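Local coordinates for Tni2 (Pseudomonas fluorescens, PDB 6B12), which probably serves as the immunity protein that binds and neutralises a cognate toxin, Tne2, in interbacterial competition, at residues E6-D11 and E36-W41; G106-F111 and C124-Q129; V48-G53 and I67-D72. All coordinates share one frame; numbering follows the deposited sequence.

Contact 1 (E6-D11 and E36-W41); sequences ERIRED and EARWRW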
loop_
_atom_site.group_PDB
_atom_site.type_symbol
_atom_site.label_atom_id
_atom_site.label_comp_id
_atom_site.label_asym_id
_atom_site.label_seq_id
_atom_site.Cartn_x
_atom_site.Cartn_y
_atom_site.Cartn_z
ATOM N N GLU C 6 -3.895 -11.299 15.937
ATOM C CA GLU C 6 -2.738 -11.997 15.386
ATOM C C GLU C 6 -3.011 -12.328 13.931
ATOM O O GLU C 6 -4.131 -12.689 13.565
ATOM C CB GLU C 6 -2.411 -13.286 16.192
ATOM C CG GLU C 6 -1.822 -12.919 17.526
ATOM C CD GLU C 6 -1.414 -14.111 18.413
ATOM O OE1 GLU C 6 -1.963 -15.217 18.262
ATOM O OE2 GLU C 6 -0.556 -13.898 19.278
ATOM N N ARG C 7 -1.987 -12.178 13.101
ATOM C CA ARG C 7 -2.071 -12.528 11.692
ATOM C C ARG C 7 -1.128 -13.695 11.448
ATOM O O ARG C 7 0.029 -13.648 11.859
ATOM C CB ARG C 7 -1.695 -11.332 10.826
ATOM C CG ARG C 7 -2.803 -10.303 10.743
ATOM C CD ARG C 7 -2.219 -8.973 10.347
ATOM N NE ARG C 7 -1.476 -8.385 11.457
ATOM C CZ ARG C 7 -0.459 -7.539 11.325
ATOM N NH1 ARG C 7 -0.034 -7.185 10.125
ATOM N NH2 ARG C 7 0.133 -7.023 12.406
ATOM N N ILE C 8 -1.623 -14.746 10.814
ATOM C CA ILE C 8 -0.863 -15.981 10.675
ATOM C C ILE C 8 -0.480 -16.116 9.205
ATOM O O ILE C 8 -1.346 -16.146 8.325
ATOM C CB ILE C 8 -1.638 -17.209 11.175
ATOM C CG1 ILE C 8 -1.977 -17.078 12.687
ATOM C CG2 ILE C 8 -0.777 -18.450 11.052
ATOM C CD1 ILE C 8 -3.329 -16.483 12.928
ATOM N N ARG C 9 0.813 -16.135 8.944
ATOM C CA ARG C 9 1.307 -16.287 7.575
ATOM C C ARG C 9 1.098 -17.715 7.067
ATOM O O ARG C 9 0.932 -18.660 7.836
ATOM C CB ARG C 9 2.793 -15.937 7.520
ATOM C CG ARG C 9 3.076 -14.465 7.781
ATOM C CD ARG C 9 4.515 -14.228 8.289
ATOM N NE ARG C 9 5.557 -15.006 7.614
ATOM C CZ ARG C 9 6.515 -14.483 6.842
ATOM N NH1 ARG C 9 6.549 -13.176 6.600
ATOM N NH2 ARG C 9 7.446 -15.266 6.295
ATOM N N GLU C 10 1.116 -17.867 5.734
ATOM C CA GLU C 10 0.999 -19.205 5.168
ATOM C C GLU C 10 2.075 -20.140 5.715
ATOM O O GLU C 10 1.860 -21.358 5.791
ATOM C CB GLU C 10 1.088 -19.137 3.641
ATOM C CG GLU C 10 0.899 -20.480 2.939
ATOM C CD GLU C 10 1.116 -20.361 1.431
ATOM O OE1 GLU C 10 0.117 -20.369 0.683
ATOM O OE2 GLU C 10 2.287 -20.225 1.017
ATOM N N ASP C 11 3.247 -19.608 6.086
ATOM C CA ASP C 11 4.292 -20.466 6.625
ATOM C C ASP C 11 4.179 -20.678 8.132
ATOM O O ASP C 11 5.055 -21.324 8.712
ATOM C CB ASP C 11 5.700 -19.927 6.285
ATOM C CG ASP C 11 5.996 -18.552 6.892
ATOM O OD1 ASP C 11 5.181 -18.006 7.676
ATOM O OD2 ASP C 11 7.073 -17.997 6.558
ATOM N N GLU C 36 -4.651 -16.002 7.773
ATOM C CA GLU C 36 -5.630 -15.957 8.853
ATOM C C GLU C 36 -5.399 -14.721 9.707
ATOM O O GLU C 36 -4.248 -14.361 9.981
ATOM C CB GLU C 36 -5.570 -17.206 9.740
ATOM C CG GLU C 36 -6.461 -17.045 10.991
ATOM C CD GLU C 36 -6.625 -18.301 11.774
ATOM O OE1 GLU C 36 -6.180 -19.352 11.288
ATOM O OE2 GLU C 36 -7.196 -18.218 12.890
ATOM N N ALA C 37 -6.499 -14.061 10.095
ATOM C CA ALA C 37 -6.492 -13.046 11.139
ATOM C C ALA C 37 -7.362 -13.560 12.272
ATOM O O ALA C 37 -8.472 -14.042 12.026
ATOM C CB ALA C 37 -7.017 -11.708 10.629
ATOM N N ARG C 38 -6.845 -13.509 13.495
ATOM C CA ARG C 38 -7.531 -14.060 14.650
ATOM C C ARG C 38 -7.501 -13.026 15.765
ATOM O O ARG C 38 -6.536 -12.264 15.885
ATOM C CB ARG C 38 -6.830 -15.376 15.065
ATOM C CG ARG C 38 -7.148 -15.974 16.390
ATOM C CD ARG C 38 -6.292 -17.250 16.561
ATOM N NE ARG C 38 -4.867 -16.977 16.792
ATOM C CZ ARG C 38 -3.872 -17.801 16.468
ATOM N NH1 ARG C 38 -4.120 -18.962 15.864
ATOM N NH2 ARG C 38 -2.616 -17.458 16.732
ATOM N N TRP C 39 -8.560 -12.982 16.577
ATOM C CA TRP C 39 -8.592 -12.016 17.679
ATOM C C TRP C 39 -9.568 -12.481 18.746
ATOM O O TRP C 39 -10.383 -13.378 18.527
ATOM C CB TRP C 39 -8.980 -10.602 17.194
ATOM C CG TRP C 39 -10.410 -10.505 16.633
ATOM C CD1 TRP C 39 -11.525 -10.073 17.302
ATOM C CD2 TRP C 39 -10.845 -10.836 15.301
ATOM N NE1 TRP C 39 -12.629 -10.118 16.473
ATOM C CE2 TRP C 39 -12.240 -10.596 15.242
ATOM C CE3 TRP C 39 -10.190 -11.343 14.162
ATOM C CZ2 TRP C 39 -12.990 -10.823 14.094
ATOM C CZ3 TRP C 39 -10.944 -11.574 13.018
ATOM C CH2 TRP C 39 -12.326 -11.312 12.993
ATOM N N ARG C 40 -9.477 -11.843 19.926
ATOM C CA ARG C 40 -10.423 -12.099 21.000
ATOM C C ARG C 40 -11.462 -10.983 21.082
ATOM O O ARG C 40 -11.126 -9.802 20.972
ATOM C CB ARG C 40 -9.716 -12.218 22.354
ATOM C CG ARG C 40 -10.690 -12.543 23.458
ATOM C CD ARG C 40 -10.006 -12.816 24.798
ATOM N NE ARG C 40 -9.265 -11.667 25.304
ATOM C CZ ARG C 40 -9.799 -10.670 26.015
ATOM N NH1 ARG C 40 -11.102 -10.640 26.312
ATOM N NH2 ARG C 40 -9.020 -9.681 26.424
ATOM N N TRP C 41 -12.720 -11.378 21.259
ATOM C CA TRP C 41 -13.819 -10.484 21.609
ATOM C C TRP C 41 -14.521 -11.113 22.792
ATOM O O TRP C 41 -15.050 -12.230 22.679
ATOM C CB TRP C 41 -14.799 -10.295 20.438
ATOM C CG TRP C 41 -15.916 -9.344 20.725
ATOM C CD1 TRP C 41 -17.152 -9.631 21.247
ATOM C CD2 TRP C 41 -15.896 -7.943 20.472
ATOM N NE1 TRP C 41 -17.897 -8.468 21.351
ATOM C CE2 TRP C 41 -17.145 -7.423 20.873
ATOM C CE3 TRP C 41 -14.930 -7.074 19.935
ATOM C CZ2 TRP C 41 -17.462 -6.068 20.760
ATOM C CZ3 TRP C 41 -15.245 -5.726 19.812
ATOM C CH2 TRP C 41 -16.505 -5.237 20.227
HETATM O O HOH W 1 -5.053 -14.536 19.146
#

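Contact 2 (G106-F111 and C124-Q129); sequences GIYSWF and CMFSRQ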
loop_
_atom_site.group_PDB
_atom_site.type_symbol
_atom_site.label_atom_id
_atom_site.label_comp_id
_atom_site.label_asym_id
_atom_site.label_seq_id
_atom_site.Cartn_x
_atom_site.Cartn_y
_atom_site.Cartn_z
ATOM N N GLY C 106 -12.124 0.162 -9.523
ATOM C CA GLY C 106 -10.760 0.098 -9.051
ATOM C C GLY C 106 -10.588 -1.028 -8.060
ATOM O O GLY C 106 -11.489 -1.848 -7.861
ATOM N N ILE C 107 -9.405 -1.069 -7.448
ATOM C CA ILE C 107 -9.049 -2.153 -6.524
ATOM C C ILE C 107 -8.397 -1.552 -5.286
ATOM O O ILE C 107 -7.403 -0.825 -5.398
ATOM C CB ILE C 107 -8.092 -3.180 -7.174
ATOM C CG1 ILE C 107 -8.672 -3.738 -8.476
ATOM C CG2 ILE C 107 -7.803 -4.368 -6.218
ATOM C CD1 ILE C 107 -7.673 -4.614 -9.234
ATOM N N TYR C 108 -8.916 -1.892 -4.110
ATOM C CA TYR C 108 -8.213 -1.543 -2.881
ATOM C C TYR C 108 -6.926 -2.359 -2.765
ATOM O O TYR C 108 -6.905 -3.556 -3.073
ATOM C CB TYR C 108 -9.114 -1.780 -1.674
ATOM C CG TYR C 108 -10.223 -0.754 -1.583
ATOM C CD1 TYR C 108 -9.936 0.576 -1.285
ATOM C CD2 TYR C 108 -11.543 -1.104 -1.816
ATOM C CE1 TYR C 108 -10.957 1.543 -1.198
ATOM C CE2 TYR C 108 -12.590 -0.134 -1.722
ATOM C CZ TYR C 108 -12.265 1.177 -1.408
ATOM O OH TYR C 108 -13.249 2.140 -1.317
ATOM N N SER C 109 -5.846 -1.698 -2.326
ATOM C CA SER C 109 -4.495 -2.215 -2.481
ATOM C C SER C 109 -3.721 -2.347 -1.183
ATOM O O SER C 109 -3.007 -3.329 -1.034
ATOM C CB SER C 109 -3.705 -1.355 -3.466
ATOM O OG SER C 109 -4.369 -1.399 -4.717
ATOM N N TRP C 110 -3.841 -1.405 -0.241
ATOM C CA TRP C 110 -3.154 -1.541 1.046
ATOM C C TRP C 110 -3.697 -0.468 1.981
ATOM O O TRP C 110 -4.433 0.423 1.557
ATOM C CB TRP C 110 -1.628 -1.433 0.907
ATOM C CG TRP C 110 -1.033 -0.064 0.560
ATOM C CD1 TRP C 110 -0.722 0.946 1.428
ATOM C CD2 TRP C 110 -0.642 0.398 -0.740
ATOM N NE1 TRP C 110 -0.187 2.014 0.753
ATOM C CE2 TRP C 110 -0.111 1.696 -0.582
ATOM C CE3 TRP C 110 -0.685 -0.160 -2.018
ATOM C CZ2 TRP C 110 0.348 2.447 -1.656
ATOM C CZ3 TRP C 110 -0.210 0.583 -3.086
ATOM C CH2 TRP C 110 0.291 1.872 -2.900
ATOM N N PHE C 111 -3.317 -0.555 3.258
ATOM C CA PHE C 111 -3.822 0.362 4.280
ATOM C C PHE C 111 -2.739 1.351 4.689
ATOM O O PHE C 111 -1.549 1.032 4.664
ATOM C CB PHE C 111 -4.277 -0.393 5.543
ATOM C CG PHE C 111 -5.421 -1.329 5.318
ATOM C CD1 PHE C 111 -6.713 -0.847 5.156
ATOM C CD2 PHE C 111 -5.206 -2.707 5.258
ATOM C CE1 PHE C 111 -7.776 -1.716 4.937
ATOM C CE2 PHE C 111 -6.260 -3.575 5.049
ATOM C CZ PHE C 111 -7.548 -3.094 4.898
ATOM N N CYS C 124 -7.770 3.246 3.191
ATOM C CA CYS C 124 -7.319 2.202 2.284
ATOM C C CYS C 124 -6.985 2.856 0.953
ATOM O O CYS C 124 -7.690 3.776 0.500
ATOM C CB CYS C 124 -8.380 1.115 2.128
ATOM S SG CYS C 124 -7.793 -0.408 1.331
HETATM N N MSE C 125 -5.872 2.421 0.377
HETATM C CA MSE C 125 -5.362 3.011 -0.855
HETATM C C MSE C 125 -6.011 2.283 -2.023
HETATM O O MSE C 125 -6.016 1.061 -2.068
HETATM C CB MSE C 125 -3.832 2.915 -0.889
HETATM C CG MSE C 125 -3.160 3.517 0.332
HETATM SE SE MSE C 125 -3.643 5.399 0.631
HETATM C CE MSE C 125 -3.033 5.975 -1.088
ATOM N N PHE C 126 -6.538 3.054 -2.974
ATOM C CA PHE C 126 -7.390 2.556 -4.049
ATOM C C PHE C 126 -6.692 2.825 -5.375
ATOM O O PHE C 126 -6.265 3.956 -5.624
ATOM C CB PHE C 126 -8.739 3.287 -3.973
ATOM C CG PHE C 126 -9.694 3.049 -5.129
ATOM C CD1 PHE C 126 -10.636 2.035 -5.071
ATOM C CD2 PHE C 126 -9.733 3.927 -6.208
ATOM C CE1 PHE C 126 -11.554 1.866 -6.102
ATOM C CE2 PHE C 126 -10.651 3.767 -7.238
ATOM C CZ PHE C 126 -11.554 2.741 -7.197
ATOM N N SER C 127 -6.530 1.776 -6.195
ATOM C CA SER C 127 -5.924 1.901 -7.516
ATOM C C SER C 127 -7.039 1.969 -8.552
ATOM O O SER C 127 -7.749 0.978 -8.764
ATOM C CB SER C 127 -4.988 0.722 -7.789
ATOM O OG SER C 127 -4.303 0.920 -9.025
ATOM N N ARG C 128 -7.178 3.127 -9.204
ATOM C CA ARG C 128 -8.229 3.314 -10.198
ATOM C C ARG C 128 -7.938 2.446 -11.420
ATOM O O ARG C 128 -6.831 2.458 -11.943
ATOM C CB ARG C 128 -8.311 4.789 -10.596
ATOM C CG ARG C 128 -9.356 5.101 -11.651
ATOM C CD ARG C 128 -9.652 6.589 -11.681
ATOM N NE ARG C 128 -8.531 7.392 -12.179
ATOM C CZ ARG C 128 -8.522 8.724 -12.197
ATOM N NH1 ARG C 128 -9.571 9.411 -11.730
ATOM N NH2 ARG C 128 -7.456 9.366 -12.646
ATOM N N GLN C 129 -8.924 1.671 -11.858
ATOM C CA GLN C 129 -8.647 0.629 -12.843
ATOM C C GLN C 129 -8.156 1.207 -14.163
ATOM O O GLN C 129 -7.259 0.640 -14.800
ATOM C CB GLN C 129 -9.899 -0.220 -13.050
ATOM C CG GLN C 129 -9.788 -1.269 -14.134
ATOM C CD GLN C 129 -11.154 -1.671 -14.664
ATOM O OE1 GLN C 129 -11.932 -2.328 -13.970
ATOM N NE2 GLN C 129 -11.463 -1.256 -15.888
#

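Contact 3 (V48-G53 and I67-D72); sequences VVNSRG and ILWNDD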
loop_
_atom_site.group_PDB
_atom_site.type_symbol
_atom_site.label_atom_id
_atom_site.label_comp_id
_atom_site.label_asym_id
_atom_site.label_seq_id
_atom_site.Cartn_x
_atom_site.Cartn_y
_atom_site.Cartn_z
ATOM N N VAL C 48 -10.948 -14.865 10.641
ATOM C CA VAL C 48 -11.277 -14.994 9.221
ATOM C C VAL C 48 -10.092 -15.652 8.533
ATOM O O VAL C 48 -8.938 -15.399 8.889
ATOM C CB VAL C 48 -11.600 -13.626 8.592
ATOM C CG1 VAL C 48 -12.905 -13.083 9.206
ATOM C CG2 VAL C 48 -10.441 -12.647 8.820
ATOM N N VAL C 49 -10.367 -16.524 7.566
ATOM C CA VAL C 49 -9.309 -17.327 6.956
ATOM C C VAL C 49 -9.483 -17.279 5.451
ATOM O O VAL C 49 -10.590 -17.496 4.959
ATOM C CB VAL C 49 -9.365 -18.793 7.427
ATOM C CG1 VAL C 49 -8.262 -19.612 6.732
ATOM C CG2 VAL C 49 -9.291 -18.874 8.941
ATOM N N ASN C 50 -8.400 -17.010 4.728
ATOM C CA ASN C 50 -8.450 -17.004 3.262
ATOM C C ASN C 50 -7.146 -17.595 2.749
ATOM O O ASN C 50 -6.100 -16.963 2.890
ATOM C CB ASN C 50 -8.671 -15.576 2.739
ATOM C CG ASN C 50 -8.873 -15.533 1.230
ATOM O OD1 ASN C 50 -8.787 -16.559 0.567
ATOM N ND2 ASN C 50 -9.138 -14.355 0.690
ATOM N N SER C 51 -7.188 -18.794 2.142
ATOM C CA SER C 51 -5.923 -19.389 1.710
ATOM C C SER C 51 -5.303 -18.609 0.555
ATOM O O SER C 51 -4.095 -18.727 0.305
ATOM C CB SER C 51 -6.134 -20.857 1.341
ATOM O OG SER C 51 -6.924 -20.995 0.179
ATOM N N ARG C 52 -6.090 -17.762 -0.115
ATOM C CA ARG C 52 -5.566 -16.869 -1.138
ATOM C C ARG C 52 -4.828 -15.665 -0.587
ATOM O O ARG C 52 -4.178 -14.952 -1.366
ATOM C CB ARG C 52 -6.705 -16.360 -2.020
ATOM C CG ARG C 52 -7.302 -17.453 -2.870
ATOM C CD ARG C 52 -8.565 -16.977 -3.545
ATOM N NE ARG C 52 -8.922 -17.903 -4.624
ATOM C CZ ARG C 52 -10.171 -18.155 -4.983
ATOM N NH1 ARG C 52 -11.166 -17.560 -4.344
ATOM N NH2 ARG C 52 -10.420 -19.002 -5.971
ATOM N N GLY C 53 -4.943 -15.403 0.706
ATOM C CA GLY C 53 -4.282 -14.282 1.329
ATOM C C GLY C 53 -5.259 -13.170 1.689
ATOM O O GLY C 53 -6.310 -12.981 1.050
ATOM N N ILE C 67 -10.654 -5.676 6.385
ATOM C CA ILE C 67 -10.085 -6.893 5.832
ATOM C C ILE C 67 -10.051 -6.726 4.327
ATOM O O ILE C 67 -11.110 -6.629 3.708
ATOM C CB ILE C 67 -10.925 -8.134 6.182
ATOM C CG1 ILE C 67 -11.202 -8.261 7.691
ATOM C CG2 ILE C 67 -10.237 -9.369 5.611
ATOM C CD1 ILE C 67 -10.005 -8.537 8.471
ATOM N N LEU C 68 -8.860 -6.741 3.738
ATOM C CA LEU C 68 -8.722 -6.749 2.281
ATOM C C LEU C 68 -8.516 -8.199 1.861
ATOM O O LEU C 68 -7.486 -8.803 2.175
ATOM C CB LEU C 68 -7.564 -5.863 1.857
ATOM C CG LEU C 68 -7.410 -5.714 0.352
ATOM C CD1 LEU C 68 -8.678 -5.141 -0.300
ATOM C CD2 LEU C 68 -6.211 -4.822 0.123
ATOM N N TRP C 69 -9.494 -8.741 1.138
ATOM C CA TRP C 69 -9.673 -10.171 0.928
ATOM C C TRP C 69 -9.289 -10.520 -0.504
ATOM O O TRP C 69 -9.915 -10.016 -1.438
ATOM C CB TRP C 69 -11.143 -10.490 1.183
ATOM C CG TRP C 69 -11.584 -11.913 1.258
ATOM C CD1 TRP C 69 -12.195 -12.650 0.263
ATOM C CD2 TRP C 69 -11.583 -12.730 2.423
ATOM N NE1 TRP C 69 -12.543 -13.889 0.755
ATOM C CE2 TRP C 69 -12.190 -13.952 2.080
ATOM C CE3 TRP C 69 -11.140 -12.535 3.743
ATOM C CZ2 TRP C 69 -12.325 -14.989 2.995
ATOM C CZ3 TRP C 69 -11.278 -13.572 4.646
ATOM C CH2 TRP C 69 -11.870 -14.770 4.269
ATOM N N ASN C 70 -8.285 -11.386 -0.679
ATOM C CA ASN C 70 -7.852 -11.711 -2.041
ATOM C C ASN C 70 -8.897 -12.582 -2.724
ATOM O O ASN C 70 -9.365 -13.570 -2.149
ATOM C CB ASN C 70 -6.503 -12.431 -2.038
ATOM C CG ASN C 70 -5.360 -11.509 -1.719
ATOM O OD1 ASN C 70 -5.536 -10.291 -1.683
ATOM N ND2 ASN C 70 -4.178 -12.076 -1.482
ATOM N N ASP C 71 -9.242 -12.236 -3.978
ATOM C CA ASP C 71 -10.312 -12.932 -4.693
ATOM C C ASP C 71 -9.820 -13.945 -5.712
ATOM O O ASP C 71 -10.640 -14.675 -6.279
ATOM C CB ASP C 71 -11.232 -11.923 -5.396
ATOM C CG ASP C 71 -12.071 -11.107 -4.396
ATOM O OD1 ASP C 71 -12.559 -11.688 -3.398
ATOM O OD2 ASP C 71 -12.248 -9.890 -4.611
ATOM N N ASP C 72 -8.523 -14.018 -5.966
ATOM C CA ASP C 72 -8.030 -15.062 -6.850
ATOM C C ASP C 72 -6.609 -15.425 -6.424
ATOM O O ASP C 72 -6.161 -15.051 -5.337
ATOM C CB ASP C 72 -8.165 -14.615 -8.318
ATOM C CG ASP C 72 -7.300 -13.427 -8.666
ATOM O OD1 ASP C 72 -6.350 -13.110 -7.936
ATOM O OD2 ASP C 72 -7.555 -12.811 -9.725
HETATM O O HOH W 2 -3.730 -15.018 -4.017
HETATM O O HOH W 3 -11.351 -15.528 -2.179
#

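Contact 1 (E6-D11 and E36-W41)
The carboxylate of Glu-6 meets the guanidinium of Arg-38 in a salt bridge, OE1 to NH2 at 2.8 Å and nearly straight at 168°. OE1 offers its anti lone pair and lies close to the guanidinium plane, a single-nitrogen contact consistent with the carboxylate being turned 58° out of that plane. A water weakly joins Glu-6 OE1 to Arg-38 NE. OE2 of Glu-6 faces OD1 of Asp-16, a crowding of like charge that Arg-38 would partly offset. Three short backbone bonds run beside it. Glu-6 N reaches Arg-38 O at 2.8 Å, Arg-38 N returns to Glu-6 O at 2.8 Å, and Ile-8 N gives to Glu-36 O at 2.8 Å; the bond from Glu-36 N to Ile-8 O is weak. This is antiparallel pairing of strands 5-9 and 34-41 in the N-terminal sheet, with Glu-6/Arg-38 and Ile-8/Glu-36 as hydrogen-bonded pairs flanking the non-hydrogen-bonded Arg-7/Ala-37. Glu-6, Ile-8, Glu-36 and Arg-38 share one face. There Arg-38 leaves with CG anti to its backbone N (chi1 167°) and bends at chi3, laying its guanidinium over Ile-8 CD1, which sits 3.8 Å from CZ. The same methyl touches Glu-36 CG at 3.7 Å, Glu-36 running extended alongside Ile-8. Arg-7 goes to the other face, its NH1 hydrogen-bonded to a polar side chain of the partner protein. Within 6-11, Arg-9 at the strand's end grips Asp-11 of the following loop side-on, NE to OD1 at 3.0 Å and NH2 to OD2 at 2.8 Å, while its NH1 bonds to Ser-30 O.

Contact 2 (G106-F111 and C124-Q129)
Ile-107 O is held by two donors, the backbone N of Ser-127 at 2.9 Å and, within its own strand, Ser-109 OG at 3.2 Å; both approach from above the carbonyl plane. Ile-107 N answers to Ser-127 O, completing a hydrogen-bonded pair of the antiparallel hairpin 102-112/121-128 in the C-terminal sheet. A beta bulge sets Ser-109 and Trp-110 against Met-125: Ser-109 N gives to Met-125 O at 2.8 Å, and Met-125 N reaches Trp-110 O at 2.7 Å. The backbone of Ser-109 turns in (psi -39°) to fit the extra residue. On one face, Phe-126, CG anti to its backbone N (chi1 172°), directs its edge at the face of Tyr-108 in a T-shaped pair, centroids 5.4 Å apart. Its far end presses on Gly-106, where a side chain would collide with the ring. Cys-124 SG fits obliquely between the Tyr-108 and Phe-111 rings, and Leu-80 of strand 78-84 packs on all three. The other face carries Trp-110, in the crowded chi1 position (70°) and packed on an apolar side chain of the partner protein. Selenomethionine Met-125 CG makes a CH-pi contact over its face, 3.6 Å from the Trp-110 five-membered-ring centroid.

Contact 3 (V48-G53 and I67-D72)
A type I beta turn, Asn-50 to Gly-53, leads from strand 44-49 of the N-terminal sheet into strand 54-58 of the next, and docks on the end of strand 64-70. Asn-50 organises it with an Asx turn, OD1 accepting from Arg-52 N at 3.0 Å. With OD1 so used, ND2 points across to Asn-70 O, at 3.0 Å and 163°, meeting a carbonyl lone pair in the plane of the amide. Asn-70 reciprocates: its ND2 reaches Arg-52 O at 2.9 Å and its backbone N reaches Gly-53 O at 3.1 Å, tying side chain and main chain to the turn. Its OD1 takes a hydrogen bond from a basic side chain of the partner protein. At Gly-53, phi 107° and the adjacent Asn-70 amide leave no place for a side chain. Arg-52 extends over the Asp-71 and Asp-72 backbone, Asp-71 O lying above one guanidinium face; one water bridges Arg-52 NH1 to Asn-70 O. Trp-69, CG anti to its backbone N, lays one indole face against the Asn-50 side chain, its edge meeting Val-48 CB. Asn-50 CB makes a CH-pi contact, 3.6 Å from the Trp-69 six-membered-ring centroid and 10° off its normal.

How the contacts relate
Contacts 1 and 2 are both antiparallel strand pairings, but they lie in different sheets on opposite sides of the chain's centre, about 23 Å between centres. Contact 1 is at the surface, its shared face dominated by charged groups; contact 2 is buried, with aromatic rings, sulfur and selenium replacing the ions. Contact 3, partly buried, relies on side-chain amides and waters and crosses from the first sheet to the second. It joins the others: Ala-37 O of contact 1 probably accepts a hydrogen bond from Val-48 N, whereas Leu-68 packs on Tyr-108 and Phe-111 of contact 2. All three also reach the partner protein.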